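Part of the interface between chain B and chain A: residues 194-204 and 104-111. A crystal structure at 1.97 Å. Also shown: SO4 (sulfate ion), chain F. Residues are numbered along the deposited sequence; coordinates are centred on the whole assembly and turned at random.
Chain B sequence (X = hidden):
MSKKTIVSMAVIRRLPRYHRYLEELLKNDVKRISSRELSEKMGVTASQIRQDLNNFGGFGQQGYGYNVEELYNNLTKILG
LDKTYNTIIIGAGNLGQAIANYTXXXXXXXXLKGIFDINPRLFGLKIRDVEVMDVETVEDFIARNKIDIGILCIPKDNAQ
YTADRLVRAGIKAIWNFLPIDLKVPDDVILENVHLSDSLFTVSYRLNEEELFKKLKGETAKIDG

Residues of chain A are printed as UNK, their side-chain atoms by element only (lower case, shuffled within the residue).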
# COMPACT_ATOMS: atom_id res chain seq x y z
N HIS B 194 -1.47 -4.76 1.37
CA HIS B 194 -0.35 -5.62 1.69
C HIS B 194 0.77 -4.61 1.97
O HIS B 194 1.64 -4.47 1.17
CB HIS B 194 -0.02 -6.42 0.39
CG HIS B 194 -1.06 -7.47 0.05
ND1 HIS B 194 -1.43 -8.46 0.92
CD2 HIS B 194 -1.74 -7.71 -1.11
CE1 HIS B 194 -2.33 -9.24 0.35
NE2 HIS B 194 -2.55 -8.79 -0.88
N LEU B 195 0.75 -3.91 3.11
CA LEU B 195 1.87 -3.02 3.47
C LEU B 195 3.25 -3.70 3.43
O LEU B 195 4.25 -3.08 3.14
CB LEU B 195 1.65 -2.53 4.92
CG LEU B 195 0.44 -1.60 5.10
CD1 LEU B 195 0.45 -1.02 6.56
CD2 LEU B 195 0.53 -0.43 4.12
N SER B 196 3.31 -4.96 3.86
CA SER B 196 4.60 -5.67 3.78
C SER B 196 5.17 -5.73 2.36
O SER B 196 6.41 -5.79 2.17
CB SER B 196 4.47 -7.07 4.45
OG SER B 196 3.89 -7.94 3.52
N ASP B 197 4.31 -5.65 1.33
CA ASP B 197 4.86 -5.66 -0.04
C ASP B 197 5.75 -4.41 -0.21
O ASP B 197 6.76 -4.45 -0.94
CB ASP B 197 3.77 -5.59 -1.12
CG ASP B 197 3.03 -6.92 -1.34
OD1 ASP B 197 3.24 -7.90 -0.58
OD2 ASP B 197 2.19 -6.95 -2.27
N SER B 198 5.38 -3.30 0.43
CA SER B 198 6.28 -2.09 0.42
C SER B 198 7.52 -2.25 1.32
O SER B 198 8.66 -2.01 0.92
CB SER B 198 5.44 -0.82 0.79
OG SER B 198 6.28 0.31 0.96
N LEU B 199 7.29 -2.66 2.58
CA LEU B 199 8.36 -2.84 3.52
C LEU B 199 9.43 -3.78 3.00
O LEU B 199 10.65 -3.53 3.17
CB LEU B 199 7.76 -3.36 4.84
CG LEU B 199 8.82 -3.60 5.93
CD1 LEU B 199 9.66 -2.39 6.32
CD2 LEU B 199 8.13 -4.22 7.17
N PHE B 200 8.98 -4.88 2.38
CA PHE B 200 9.97 -5.88 1.95
C PHE B 200 10.85 -5.41 0.82
O PHE B 200 11.88 -6.02 0.52
CB PHE B 200 9.38 -7.24 1.62
CG PHE B 200 8.76 -7.92 2.78
CD1 PHE B 200 8.93 -7.43 4.08
CD2 PHE B 200 7.95 -9.03 2.59
CE1 PHE B 200 8.34 -8.07 5.18
CE2 PHE B 200 7.37 -9.69 3.68
CZ PHE B 200 7.56 -9.20 4.98
N THR B 201 10.45 -4.33 0.14
CA THR B 201 11.40 -3.74 -0.80
C THR B 201 12.49 -2.96 -0.16
O THR B 201 13.52 -2.73 -0.79
CB THR B 201 10.72 -2.80 -1.91
OG1 THR B 201 10.30 -1.58 -1.28
CG2 THR B 201 9.48 -3.51 -2.57
N VAL B 202 12.31 -2.54 1.10
CA VAL B 202 13.38 -1.85 1.76
C VAL B 202 14.40 -2.95 2.21
O VAL B 202 15.60 -2.77 2.07
CB VAL B 202 12.85 -1.08 3.01
CG1 VAL B 202 14.00 -0.49 3.85
CG2 VAL B 202 11.82 -0.03 2.55
N SER B 203 13.94 -4.07 2.76
CA SER B 203 14.91 -5.13 3.08
C SER B 203 15.66 -5.56 1.80
O SER B 203 16.88 -5.86 1.83
CB SER B 203 14.24 -6.31 3.78
OG SER B 203 13.01 -6.63 3.16
N TYR B 204 14.94 -5.61 0.68
CA TYR B 204 15.57 -6.03 -0.56
C TYR B 204 16.71 -5.09 -0.94
O TYR B 204 17.85 -5.54 -1.22
CB TYR B 204 14.57 -6.20 -1.69
CG TYR B 204 15.30 -6.50 -2.99
CD1 TYR B 204 15.28 -7.77 -3.56
CD2 TYR B 204 15.96 -5.49 -3.65
CE1 TYR B 204 15.98 -8.02 -4.77
CE2 TYR B 204 16.65 -5.72 -4.84
CZ TYR B 204 16.64 -6.98 -5.40
OH TYR B 204 17.31 -7.16 -6.61
N UNK A 104 2.57 -8.22 12.54
CA UNK A 104 3.12 -9.03 11.43
C UNK A 104 4.54 -8.65 11.00
O UNK A 104 5.33 -9.52 10.63
o UNK A 104 1.76 -7.69 9.97
c UNK A 104 2.18 -9.02 10.21
N UNK A 105 4.86 -7.36 11.02
CA UNK A 105 6.21 -6.88 10.64
C UNK A 105 7.29 -7.44 11.60
O UNK A 105 8.31 -7.95 11.15
c UNK A 105 6.30 -5.35 10.61
c UNK A 105 3.83 -4.66 7.79
c UNK A 105 4.79 -3.43 10.09
c UNK A 105 3.81 -2.82 9.34
c UNK A 105 3.35 -3.43 8.18
c UNK A 105 5.29 -4.68 9.73
c UNK A 105 4.83 -5.27 8.56
N UNK A 106 7.03 -7.34 12.91
CA UNK A 106 7.89 -7.92 13.97
C UNK A 106 8.13 -9.41 13.68
O UNK A 106 9.24 -9.88 13.55
o UNK A 106 8.72 -5.04 16.98
c UNK A 106 7.16 -7.88 15.33
o UNK A 106 9.23 -7.19 17.07
c UNK A 106 7.15 -6.55 16.04
c UNK A 106 8.46 -6.24 16.75
N UNK A 107 7.03 -10.13 13.55
CA UNK A 107 7.07 -11.54 13.18
C UNK A 107 7.97 -11.78 11.95
O UNK A 107 8.60 -12.81 11.87
c UNK A 107 5.62 -12.02 12.97
c UNK A 107 5.28 -13.32 13.67
c UNK A 107 5.00 -14.40 12.64
c UNK A 107 4.29 -15.58 13.27
n UNK A 107 4.64 -16.81 12.51
N UNK A 108 8.04 -10.82 11.02
CA UNK A 108 8.88 -10.97 9.82
C UNK A 108 10.32 -10.50 10.03
O UNK A 108 11.15 -10.61 9.13
c UNK A 108 8.24 -10.25 8.63
o UNK A 108 6.87 -10.61 8.53
N UNK A 109 10.64 -10.01 11.23
CA UNK A 109 12.03 -9.69 11.53
C UNK A 109 12.36 -8.21 11.64
O UNK A 109 13.51 -7.81 11.66
N UNK A 110 11.35 -7.36 11.70
CA UNK A 110 11.57 -5.93 11.82
C UNK A 110 11.30 -5.58 13.27
O UNK A 110 10.16 -5.53 13.70
c UNK A 110 12.17 -5.00 7.36
c UNK A 110 11.68 -6.15 6.74
c UNK A 110 10.49 -6.67 8.81
c UNK A 110 11.81 -4.68 8.66
c UNK A 110 10.66 -5.18 10.84
c UNK A 110 10.98 -5.51 9.40
c UNK A 110 10.88 -7.02 7.47
N UNK A 111 12.35 -5.36 14.03
CA UNK A 111 12.20 -5.21 15.47
C UNK A 111 12.16 -3.75 15.88
O UNK A 111 13.15 -3.02 15.80
o UNK A 111 14.37 -8.09 15.64
c UNK A 111 13.32 -7.50 15.84
n UNK A 111 12.14 -8.10 15.72
c UNK A 111 13.33 -5.98 16.17
S SO4 F . -2.61 -10.18 -4.84
O1 SO4 F . -3.12 -10.68 -3.56
O2 SO4 F . -1.15 -10.21 -4.81
O3 SO4 F . -3.06 -11.06 -5.92
O4 SO4 F . -3.00 -8.78 -5.04

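Position 104 of chain A carries one carbon and then one oxygen, unbranched, and its side chain makes no contact with the chain B stretch. A lone hydroxyl on CB is serine, S104(A).

Position 105 has one carbon followed by a six-membered carbon ring with no polar atom. The ring reaches chain B at L195(B), S196(B) and L199(B). This is phenylalanine, F105(A). Its CA-to-CB bond points sideways, but chi1 of -55° (m) brings the ring nearer: CZ lies 3.8 Å from CB of L195(B), at the ring edge, and CD1 lies 3.7 Å from CD2 of L199(B).

Position 106 shows three carbons, the third bearing two oxygens, a carboxylate out of reach of chain B: glutamate, E106(A). Position 107 has four carbons in a row ending in nitrogen, also out of reach, which identifies lysine, K107(A).

Position 108 has one carbon and one oxygen, and the carbon, CB, lies 3.9 Å from CZ of F200(B); this is serine, S108(A). Its OG donates a hydrogen bond of 2.8 Å to O of S104(A).

Position 109 has no side-chain atoms and is glycine. The phi of G109(A), 110°, would jam a CB against the preceding carbonyl oxygen. The residue closes the helix in a Schellman motif: its N bonds to O of E106(A) at 2.7 Å, and N of the residue at 110 bonds to O of F105(A) at 3.1 Å.

Position 110 has one carbon and a six-carbon ring without a hydroxyl. Its CA-to-CB bond points toward chain B, and the ring touches L199(B), F200(B) and S203(B): phenylalanine, F110(A). CD2 of L199(B) sits 3.7 Å from the centroid of this ring, only 8° off its normal, a CH-pi contact over one face. At the ring edge, CZ is 3.8 Å from OG of S203(B).

Position 111 ends its two carbons in one oxygen and one nitrogen, which gives asparagine. N111(A) is out of reach of chain B; its ND2 makes a weak hydrogen bond of 3.3 Å to OE1 of E106(A).

The contact works by apolar packing, with 354 Å² buried and no hydrogen bond across the stretches. L199(B) is shared by both phenylalanines: CD2 approaches F105(A) and also covers a face of F110(A). The rings of F200(B) and F110(A) meet rim to rim, centroids 5.9 Å apart and planes at 15°. The turn at G109(A) lets the helix and the following strand each present one phenylalanine to the chain B helix.

Chain A (104-111) SFEKSGFN
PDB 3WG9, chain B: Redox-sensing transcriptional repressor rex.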